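Local atomic coordinates of putative Lipoprotein (Shewanella oneidensis, PDB entry 3U24), a protein that is of unknown function but binds zinc ions and, as a DUF885 member of the clan of MA metallopeptidases, may be a zinc-dependent hydrolase. Residues Phe185-Leu190 with Phe206-Phe210; Leu285-Tyr289 with Pro459-Leu463; Leu309-Val314 with Leu394-Trp400. The contacts are given in a common frame with arbitrary orientation. Where two conformers were deposited one is given. Numbering follows the deposited sequence.

Contact 1: Phe185-Leu190 with Phe206-Phe210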
loop_
_atom_site.group_PDB
_atom_site.type_symbol
_atom_site.label_atom_id
_atom_site.label_comp_id
_atom_site.label_asym_id
_atom_site.label_seq_id
_atom_site.Cartn_x
_atom_site.Cartn_y
_atom_site.Cartn_z
ATOM N N PHE A 185 -17.347 -16.458 -10.683
ATOM C CA PHE A 185 -17.928 -17.501 -11.523
ATOM C C PHE A 185 -19.209 -18.041 -10.873
ATOM O O PHE A 185 -19.252 -19.178 -10.405
ATOM C CB PHE A 185 -16.912 -18.610 -11.861
ATOM C CG PHE A 185 -15.763 -18.118 -12.696
ATOM C CD1 PHE A 185 -15.902 -17.971 -14.063
ATOM C CD2 PHE A 185 -14.578 -17.697 -12.116
ATOM C CE1 PHE A 185 -14.851 -17.463 -14.843
ATOM C CE2 PHE A 185 -13.541 -17.172 -12.880
ATOM C CZ PHE A 185 -13.675 -17.047 -14.243
ATOM N N SER A 186 -20.249 -17.189 -10.898
ATOM C CA SER A 186 -21.484 -17.364 -10.132
ATOM C C SER A 186 -22.742 -17.545 -10.988
ATOM O O SER A 186 -22.777 -17.242 -12.209
ATOM C CB SER A 186 -21.695 -16.109 -9.295
ATOM O OG SER A 186 -22.023 -15.005 -10.152
ATOM N N ASP A 187 -23.805 -17.977 -10.314
ATOM C CA ASP A 187 -25.165 -18.025 -10.901
ATOM C C ASP A 187 -25.554 -16.656 -11.461
ATOM O O ASP A 187 -26.177 -16.584 -12.521
ATOM C CB ASP A 187 -26.225 -18.455 -9.860
ATOM C CG ASP A 187 -26.416 -19.987 -9.759
ATOM O OD1 ASP A 187 -25.950 -20.759 -10.645
ATOM O OD2 ASP A 187 -27.080 -20.429 -8.781
ATOM N N ASP A 188 -25.205 -15.591 -10.742
ATOM C CA ASP A 188 -25.440 -14.234 -11.210
ATOM C C ASP A 188 -24.721 -13.882 -12.548
ATOM O O ASP A 188 -25.301 -13.229 -13.412
ATOM C CB ASP A 188 -25.070 -13.230 -10.121
ATOM C CG ASP A 188 -26.059 -13.237 -8.920
ATOM O OD1 ASP A 188 -27.194 -13.822 -8.981
ATOM O OD2 ASP A 188 -25.677 -12.640 -7.873
ATOM N N LEU A 189 -23.495 -14.358 -12.747
ATOM C CA LEU A 189 -22.825 -14.139 -14.028
ATOM C C LEU A 189 -23.568 -14.910 -15.133
ATOM O O LEU A 189 -23.803 -14.389 -16.223
ATOM C CB LEU A 189 -21.358 -14.544 -13.948
ATOM C CG LEU A 189 -20.522 -14.494 -15.222
ATOM C CD1 LEU A 189 -20.419 -13.047 -15.732
ATOM C CD2 LEU A 189 -19.155 -15.140 -14.956
ATOM N N LEU A 190 -23.997 -16.125 -14.840
ATOM C CA LEU A 190 -24.764 -16.878 -15.832
ATOM C C LEU A 190 -26.073 -16.173 -16.248
ATOM O O LEU A 190 -26.431 -16.172 -17.437
ATOM C CB LEU A 190 -25.051 -18.293 -15.371
ATOM C CG LEU A 190 -23.825 -19.182 -15.180
ATOM C CD1 LEU A 190 -24.280 -20.536 -14.596
ATOM C CD2 LEU A 190 -23.094 -19.364 -16.506
ATOM N N PHE A 206 -20.561 -19.919 -23.980
ATOM C CA PHE A 206 -20.257 -19.394 -22.662
ATOM C C PHE A 206 -20.503 -20.486 -21.627
ATOM O O PHE A 206 -19.694 -20.698 -20.736
ATOM C CB PHE A 206 -21.105 -18.155 -22.350
ATOM C CG PHE A 206 -20.591 -17.363 -21.181
ATOM C CD1 PHE A 206 -20.732 -17.833 -19.892
ATOM C CD2 PHE A 206 -19.943 -16.160 -21.378
ATOM C CE1 PHE A 206 -20.231 -17.125 -18.810
ATOM C CE2 PHE A 206 -19.425 -15.459 -20.288
ATOM C CZ PHE A 206 -19.594 -15.940 -19.000
ATOM N N LYS A 207 -21.623 -21.181 -21.756
ATOM C CA LYS A 207 -21.986 -22.205 -20.781
ATOM C C LYS A 207 -20.973 -23.380 -20.810
ATOM O O LYS A 207 -20.480 -23.838 -19.769
ATOM C CB LYS A 207 -23.420 -22.699 -21.031
ATOM C CG LYS A 207 -23.955 -23.683 -20.004
ATOM C CD LYS A 207 -23.808 -23.202 -18.524
ATOM C CE LYS A 207 -24.382 -24.183 -17.474
ATOM N NZ LYS A 207 -23.823 -23.947 -16.091
ATOM N N THR A 208 -20.680 -23.845 -22.020
ATOM C CA THR A 208 -19.681 -24.877 -22.219
ATOM C C THR A 208 -18.362 -24.419 -21.553
ATOM O O THR A 208 -17.799 -25.130 -20.729
ATOM C CB THR A 208 -19.494 -25.157 -23.735
ATOM O OG1 THR A 208 -20.753 -25.594 -24.308
ATOM C CG2 THR A 208 -18.364 -26.206 -23.999
ATOM N N ARG A 209 -17.868 -23.230 -21.874
ATOM C CA ARG A 209 -16.596 -22.810 -21.284
ATOM C C ARG A 209 -16.672 -22.636 -19.780
ATOM O O ARG A 209 -15.693 -22.906 -19.096
ATOM C CB ARG A 209 -16.085 -21.535 -21.917
ATOM C CG ARG A 209 -15.503 -21.777 -23.270
ATOM C CD ARG A 209 -14.706 -20.578 -23.755
ATOM N NE ARG A 209 -14.275 -20.868 -25.097
ATOM C CZ ARG A 209 -14.072 -19.972 -26.045
ATOM N NH1 ARG A 209 -14.230 -18.656 -25.821
ATOM N NH2 ARG A 209 -13.700 -20.396 -27.257
ATOM N N PHE A 210 -17.831 -22.230 -19.273
ATOM C CA PHE A 210 -17.998 -21.952 -17.833
ATOM C C PHE A 210 -17.970 -23.256 -17.041
ATOM O O PHE A 210 -17.449 -23.310 -15.919
ATOM C CB PHE A 210 -19.293 -21.210 -17.620
ATOM C CG PHE A 210 -19.643 -20.918 -16.181
ATOM C CD1 PHE A 210 -20.241 -21.859 -15.392
ATOM C CD2 PHE A 210 -19.474 -19.637 -15.657
ATOM C CE1 PHE A 210 -20.600 -21.567 -14.073
ATOM C CE2 PHE A 210 -19.849 -19.337 -14.351
ATOM C CZ PHE A 210 -20.407 -20.315 -13.555
#
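Start with Phe210, the bump of this interface: its ring runs out from helix 206-210 into a hollow made by Phe185, Leu189 and Leu190. Leu190 roofs one face of it. Its CD2 methyl sits 3.7 Å from the centroid of the Phe210 ring and only 9° off the normal, a well-centred CH-pi contact. The tip of the ring reaches the turn before the helix, with Phe210 CZ 3.5 Å from Phe185 O and Phe210 CE2 3.9 Å from Phe185 CB. One turn back, Phe206 meets Leu189 at the edge of its ring, CZ lying 4.1 Å from Leu189 CD2, and the ring goes on to touch Val145 and Leu146 of helix 138-148. At the outer margin Lys207 NZ passes 3.8 Å from Leu190 CD1 on its way to a salt bridge with Asp211. No hydrogen bond crosses the interface; the contacts between the segments are chiefly apolar packing. Ser186 starts the first helix as N-cap, its OG accepting from Leu189 N at 3.1 Å. The pairings Phe185-Phe210 and Leu190-Lys207 run antiparallel, as in a helical hairpin, here helix 187-195 turning back onto helix 200-234.

Contact 2: Leu285-Tyr289 with Pro459-Leu463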
loop_
_atom_site.group_PDB
_atom_site.type_symbol
_atom_site.label_atom_id
_atom_site.label_comp_id
_atom_site.label_asym_id
_atom_site.label_seq_id
_atom_site.Cartn_x
_atom_site.Cartn_y
_atom_site.Cartn_z
ATOM N N LEU A 285 0.684 14.046 33.440
ATOM C CA LEU A 285 -0.773 14.009 33.303
ATOM C C LEU A 285 -1.471 13.102 34.306
ATOM O O LEU A 285 -2.655 13.279 34.564
ATOM C CB LEU A 285 -1.147 13.553 31.902
ATOM C CG LEU A 285 -1.028 14.579 30.776
ATOM C CD1 LEU A 285 -1.297 13.876 29.445
ATOM C CD2 LEU A 285 -1.994 15.729 31.017
ATOM N N TRP A 286 -0.764 12.133 34.879
ATOM C CA TRP A 286 -1.406 11.128 35.740
ATOM C C TRP A 286 -2.368 11.657 36.797
ATOM O O TRP A 286 -3.524 11.199 36.872
ATOM C CB TRP A 286 -0.365 10.229 36.407
ATOM C CG TRP A 286 -1.017 9.051 37.040
ATOM C CD1 TRP A 286 -1.462 8.937 38.355
ATOM C CD2 TRP A 286 -1.422 7.805 36.385
ATOM N NE1 TRP A 286 -2.060 7.727 38.548
ATOM C CE2 TRP A 286 -2.071 7.002 37.408
ATOM C CE3 TRP A 286 -1.294 7.294 35.125
ATOM C CZ2 TRP A 286 -2.556 5.746 37.146
ATOM C CZ3 TRP A 286 -1.803 6.026 34.862
ATOM C CH2 TRP A 286 -2.408 5.269 35.854
ATOM N N PRO A 287 -1.925 12.623 37.621
ATOM C CA PRO A 287 -2.859 13.052 38.652
ATOM C C PRO A 287 -4.067 13.767 38.084
ATOM O O PRO A 287 -5.085 13.855 38.770
ATOM C CB PRO A 287 -2.030 14.001 39.546
ATOM C CG PRO A 287 -0.851 14.388 38.732
ATOM C CD PRO A 287 -0.611 13.286 37.739
ATOM N N LYS A 288 -3.972 14.258 36.848
ATOM C CA LYS A 288 -5.072 14.993 36.259
ATOM C C LYS A 288 -6.242 14.059 35.906
ATOM O O LYS A 288 -7.378 14.502 35.880
ATOM C CB LYS A 288 -4.577 15.820 35.063
ATOM C CG LYS A 288 -5.665 16.475 34.220
ATOM C CD LYS A 288 -5.058 17.254 33.051
ATOM C CE LYS A 288 -6.109 17.974 32.215
ATOM N NZ LYS A 288 -5.479 18.723 31.093
ATOM N N TYR A 289 -5.985 12.767 35.702
ATOM C CA TYR A 289 -7.020 11.821 35.288
ATOM C C TYR A 289 -7.290 10.644 36.232
ATOM O O TYR A 289 -8.245 9.892 36.024
ATOM C CB TYR A 289 -6.626 11.251 33.926
ATOM C CG TYR A 289 -6.681 12.289 32.835
ATOM C CD1 TYR A 289 -7.909 12.668 32.283
ATOM C CD2 TYR A 289 -5.533 12.921 32.388
ATOM C CE1 TYR A 289 -7.984 13.621 31.289
ATOM C CE2 TYR A 289 -5.594 13.882 31.390
ATOM C CZ TYR A 289 -6.818 14.231 30.848
ATOM O OH TYR A 289 -6.904 15.193 29.877
ATOM N N PRO A 459 -0.265 18.259 26.004
ATOM C CA PRO A 459 0.383 16.979 26.299
ATOM C C PRO A 459 -0.424 15.770 25.860
ATOM O O PRO A 459 0.154 14.816 25.372
ATOM C CB PRO A 459 0.558 17.021 27.807
ATOM C CG PRO A 459 0.649 18.479 28.126
ATOM C CD PRO A 459 -0.339 19.110 27.207
ATOM N N GLU A 460 -1.741 15.823 26.001
ATOM C CA GLU A 460 -2.637 14.714 25.583
ATOM C C GLU A 460 -2.461 14.385 24.088
ATOM O O GLU A 460 -2.399 13.235 23.689
ATOM C CB GLU A 460 -4.122 15.069 25.866
ATOM C CG GLU A 460 -4.564 15.036 27.349
ATOM C CD GLU A 460 -4.266 16.308 28.153
ATOM O OE1 GLU A 460 -3.534 17.223 27.658
ATOM O OE2 GLU A 460 -4.780 16.398 29.290
HETATM N N MSE A 461 -2.398 15.433 23.280
HETATM C CA MSE A 461 -2.257 15.324 21.840
HETATM C C MSE A 461 -0.917 14.671 21.544
HETATM O O MSE A 461 -0.857 13.715 20.790
HETATM C CB MSE A 461 -2.343 16.715 21.188
HETATM C CG MSE A 461 -1.952 16.759 19.694
HETATM SE SE MSE A 461 -3.209 15.716 18.621
HETATM C CE MSE A 461 -4.421 17.212 18.371
ATOM N N TRP A 462 0.149 15.159 22.152
ATOM C CA TRP A 462 1.465 14.538 21.938
ATOM C C TRP A 462 1.516 13.083 22.345
ATOM O O TRP A 462 2.089 12.247 21.635
ATOM C CB TRP A 462 2.577 15.348 22.592
ATOM C CG TRP A 462 2.929 16.522 21.709
ATOM C CD1 TRP A 462 2.186 17.678 21.493
ATOM C CD2 TRP A 462 4.088 16.658 20.843
ATOM N NE1 TRP A 462 2.790 18.483 20.587
ATOM C CE2 TRP A 462 3.938 17.931 20.161
ATOM C CE3 TRP A 462 5.195 15.880 20.577
ATOM C CZ2 TRP A 462 4.879 18.392 19.261
ATOM C CZ3 TRP A 462 6.136 16.342 19.656
ATOM C CH2 TRP A 462 5.984 17.569 19.018
ATOM N N LEU A 463 0.895 12.753 23.464
ATOM C CA LEU A 463 0.908 11.385 23.940
ATOM C C LEU A 463 0.247 10.462 22.917
ATOM O O LEU A 463 0.780 9.386 22.621
ATOM C CB LEU A 463 0.204 11.292 25.297
ATOM C CG LEU A 463 0.092 9.922 25.957
ATOM C CD1 LEU A 463 1.477 9.328 26.166
ATOM C CD2 LEU A 463 -0.687 10.033 27.268
#
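Glu460 OE2 is the acceptor to look at: it takes two donors from the other helix. Tyr289 OH donates to it at 2.5 Å, a short bond, and Lys288 NZ reaches it at 3.0 Å in a hydrogen-bonded salt bridge, so the carboxylate's charge is matched although Glu460 is buried. Beside this polar cluster Leu285 supplies the apolar contact, with CD1 4.0 Å from Pro459 CB and 4.5 Å from Leu463 CD2; its other methyl, CD2, lies against the carboxylate, 3.3 Å from Glu460 OE2. In 285-289 the helix is kinked: Pro287 has no backbone NH to give, and Lys288 N turns to Leu285 O (2.8 Å) and Tyr289 N to Trp286 O (3.1 Å). Trp286 NE1 is satisfied by Thr292 O. In the partner, Leu463 N binds Pro459 O at 2.9 Å, a regular first turn. The short axes cross at -109°, 12.6 Å apart at their closest: a steeply crossed helix pair bridged by long side chains, helix 260-289 tied to the first turn of helix 459-485 by a salt bridge from exposed Lys288 to buried Glu460.

Contact 3: Leu309-Val314 with Leu394-Trp400. With ZN (zinc ion), chain I; ZN (zinc ion), chain E; ZN (zinc ion), chain G.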
loop_
_atom_site.group_PDB
_atom_site.type_symbol
_atom_site.label_atom_id
_atom_site.label_comp_id
_atom_site.label_asym_id
_atom_site.label_seq_id
_atom_site.Cartn_x
_atom_site.Cartn_y
_atom_site.Cartn_z
ATOM N N LEU A 309 -7.821 8.153 28.208
ATOM C CA LEU A 309 -7.979 9.251 27.259
ATOM C C LEU A 309 -8.794 8.807 26.039
ATOM O O LEU A 309 -9.572 9.592 25.500
ATOM C CB LEU A 309 -6.629 9.801 26.809
ATOM C CG LEU A 309 -5.797 10.484 27.898
ATOM C CD1 LEU A 309 -4.415 10.854 27.352
ATOM C CD2 LEU A 309 -6.539 11.701 28.453
ATOM N N SER A 310 -8.681 7.533 25.652
ATOM C CA SER A 310 -9.356 7.047 24.465
ATOM C C SER A 310 -10.867 7.066 24.608
ATOM O O SER A 310 -11.574 6.938 23.614
ATOM C CB SER A 310 -8.919 5.612 24.170
ATOM O OG SER A 310 -7.515 5.595 23.921
ATOM N N THR A 311 -11.373 7.178 25.834
ATOM C CA THR A 311 -12.796 7.329 25.990
ATOM C C THR A 311 -13.313 8.703 25.601
ATOM O O THR A 311 -14.494 8.882 25.548
ATOM C CB THR A 311 -13.274 6.998 27.424
ATOM O OG1 THR A 311 -12.808 8.017 28.321
ATOM C CG2 THR A 311 -12.760 5.584 27.849
ATOM N N LYS A 312 -12.465 9.689 25.334
ATOM C CA LYS A 312 -12.980 10.951 24.802
ATOM C C LYS A 312 -12.976 10.840 23.287
ATOM O O LYS A 312 -11.906 10.743 22.657
ATOM C CB LYS A 312 -12.148 12.152 25.275
ATOM C CG LYS A 312 -12.764 13.538 24.964
ATOM C CD LYS A 312 -11.810 14.688 25.363
ATOM C CE LYS A 312 -12.231 16.059 24.819
ATOM N NZ LYS A 312 -13.564 16.498 25.322
ATOM N N HIS A 313 -14.154 10.844 22.679
ATOM C CA HIS A 313 -14.239 10.684 21.232
ATOM C C HIS A 313 -15.480 11.290 20.736
ATOM O O HIS A 313 -16.389 11.565 21.518
ATOM C CB HIS A 313 -14.196 9.230 20.819
ATOM C CG HIS A 313 -15.286 8.402 21.429
ATOM N ND1 HIS A 313 -16.547 8.468 21.010
ATOM C CD2 HIS A 313 -15.263 7.491 22.479
ATOM C CE1 HIS A 313 -17.304 7.634 21.743
ATOM N NE2 HIS A 313 -16.505 7.004 22.604
ATOM N N VAL A 314 -15.545 11.509 19.427
ATOM C CA VAL A 314 -16.750 12.065 18.848
ATOM C C VAL A 314 -17.876 11.062 19.036
ATOM O O VAL A 314 -17.627 9.853 19.055
ATOM C CB VAL A 314 -16.574 12.442 17.339
ATOM C CG1 VAL A 314 -16.371 11.197 16.485
ATOM C CG2 VAL A 314 -17.782 13.232 16.867
ATOM N N LEU A 394 -14.283 4.059 17.706
ATOM C CA LEU A 394 -14.208 5.425 18.182
ATOM C C LEU A 394 -13.135 5.605 19.233
ATOM O O LEU A 394 -12.553 6.685 19.328
ATOM C CB LEU A 394 -15.564 5.895 18.714
ATOM C CG LEU A 394 -16.647 6.061 17.640
ATOM C CD1 LEU A 394 -18.022 6.248 18.257
ATOM C CD2 LEU A 394 -16.310 7.254 16.755
ATOM N N ARG A 395 -12.832 4.566 20.004
ATOM C CA ARG A 395 -11.686 4.648 20.906
ATOM C C ARG A 395 -10.317 4.701 20.195
ATOM O O ARG A 395 -9.400 5.375 20.661
ATOM C CB ARG A 395 -11.707 3.518 21.897
ATOM C CG ARG A 395 -12.926 3.652 22.774
ATOM C CD ARG A 395 -12.782 3.010 24.108
ATOM N NE ARG A 395 -14.090 3.037 24.771
ATOM C CZ ARG A 395 -14.368 2.333 25.850
ATOM N NH1 ARG A 395 -13.424 1.597 26.404
ATOM N NH2 ARG A 395 -15.571 2.374 26.389
ATOM N N GLU A 396 -10.194 3.964 19.094
ATOM C CA GLU A 396 -9.021 4.016 18.240
ATOM C C GLU A 396 -8.959 5.428 17.616
ATOM O O GLU A 396 -7.953 6.144 17.751
ATOM C CB GLU A 396 -9.149 2.948 17.139
ATOM C CG GLU A 396 -7.968 2.000 16.951
ATOM C CD GLU A 396 -7.952 1.369 15.560
ATOM O OE1 GLU A 396 -8.890 0.584 15.218
ATOM O OE2 GLU A 396 -6.990 1.669 14.798
ATOM N N TYR A 397 -10.058 5.841 16.987
ATOM C CA TYR A 397 -10.141 7.181 16.339
ATOM C C TYR A 397 -10.746 8.252 17.248
ATOM O O TYR A 397 -11.704 8.931 16.901
ATOM C CB TYR A 397 -10.779 7.105 14.952
ATOM C CG TYR A 397 -9.994 6.165 14.067
ATOM C CD1 TYR A 397 -8.836 6.585 13.415
ATOM C CD2 TYR A 397 -10.381 4.862 13.917
ATOM C CE1 TYR A 397 -8.094 5.722 12.626
ATOM C CE2 TYR A 397 -9.643 3.980 13.150
ATOM C CZ TYR A 397 -8.500 4.418 12.508
ATOM O OH TYR A 397 -7.796 3.513 11.744
ATOM N N ASN A 398 -10.082 8.433 18.379
ATOM C CA ASN A 398 -10.555 9.274 19.458
ATOM C C ASN A 398 -10.353 10.803 19.205
ATOM O O ASN A 398 -10.018 11.217 18.115
ATOM C CB ASN A 398 -9.889 8.770 20.745
ATOM C CG ASN A 398 -8.380 8.860 20.689
ATOM O OD1 ASN A 398 -7.856 9.955 20.495
ATOM N ND2 ASN A 398 -7.663 7.699 20.812
ATOM N N HIS A 399 -10.598 11.648 20.191
ATOM C CA HIS A 399 -10.603 13.111 19.989
ATOM C C HIS A 399 -9.312 13.589 19.359
ATOM O O HIS A 399 -9.311 14.468 18.494
ATOM C CB HIS A 399 -10.811 13.793 21.347
ATOM C CG HIS A 399 -10.717 15.304 21.303
ATOM N ND1 HIS A 399 -11.702 16.083 20.779
ATOM C CD2 HIS A 399 -9.741 16.164 21.761
ATOM C CE1 HIS A 399 -11.346 17.362 20.872
ATOM N NE2 HIS A 399 -10.138 17.412 21.463
ATOM N N TRP A 400 -8.198 13.015 19.787
ATOM C CA TRP A 400 -6.898 13.348 19.224
ATOM C C TRP A 400 -6.531 12.606 17.961
ATOM O O TRP A 400 -6.062 13.226 16.988
ATOM C CB TRP A 400 -5.828 13.168 20.263
ATOM C CG TRP A 400 -6.094 14.011 21.505
ATOM C CD1 TRP A 400 -5.736 15.329 21.715
ATOM C CD2 TRP A 400 -6.826 13.628 22.717
ATOM N NE1 TRP A 400 -6.142 15.753 22.950
ATOM C CE2 TRP A 400 -6.797 14.781 23.596
ATOM C CE3 TRP A 400 -7.488 12.501 23.125
ATOM C CZ2 TRP A 400 -7.415 14.783 24.828
ATOM C CZ3 TRP A 400 -8.066 12.487 24.376
ATOM C CH2 TRP A 400 -8.033 13.606 25.209
HETATM ZN ZN ZN I . -13.825 15.455 19.806
HETATM ZN ZN ZN E . -17.202 6.038 24.148
HETATM ZN ZN ZN G . -9.121 19.131 21.943
HETATM O O HOH W 1 -13.193 11.122 18.049
HETATM O O HOH W 2 -8.201 18.816 23.924
HETATM O O HOH W 3 -7.269 18.779 20.730
HETATM O O HOH W 4 -13.646 14.173 17.996
#
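One imidazole here holds two zinc ions: His399 ND1 lies 2.4 Å from the zinc of chain I, while His399 NE2 lies 2.0 Å from the zinc of chain G. Waters add to both, water 4 at 2.2 Å from the first zinc, waters 2 and 3 each at 2.2 Å from the second. Lys312 lays its CE over the face of that ring, 3.9 Å from the His399 centroid, and its backbone O accepts from His399 N at 2.9 Å, the one direct hydrogen bond between the segments. Water 1 adds a bridge, accepting from Val314 N (2.8 Å) and donating to Tyr397 O (2.9 Å). Two loops thus meet: a type I turn from Leu309 to Lys312, and an inverse gamma turn centred on Tyr397 that links helix 387-396 to helix 401-409. Asn398 caps the latter, OD1 accepting weakly from Trp400 N (3.2 Å) and also from Ile401 N. That helix carries His408, a ligand with His414 and Glu439 of another zinc, a site consistent with clan MA metallopeptidases. At the other end His313 NE2 binds the zinc of chain E at 1.9 Å together with Glu391. Its ring is held by His313 ND1 donating to Val314 O at 2.6 Å, and Leu394 CB packs on its face, 3.7 Å from the centroid.

Overall arrangement
Contacts 2 and 3 are neighbours, their centres 14 Å apart; contact 1 stands alone, its centre 60 Å from that of contact 2 and 48 Å from that of contact 3. In the sequence, both segments of contact 3 fall between those of contact 2, and the two contacts share packing: Trp400 CZ2 lies 3.5 Å from Glu460 CB, and Leu309 CD2 lies 3.5 Å from Tyr289 CZ. Glu460 therefore sits close to the metals, its side chain about 7 Å from that of His399 and about 8 Å from a bound zinc. Contact 1 holds no metal ligand; the side chain of Leu189 is about 12 Å from that of Glu133, a zinc ligand.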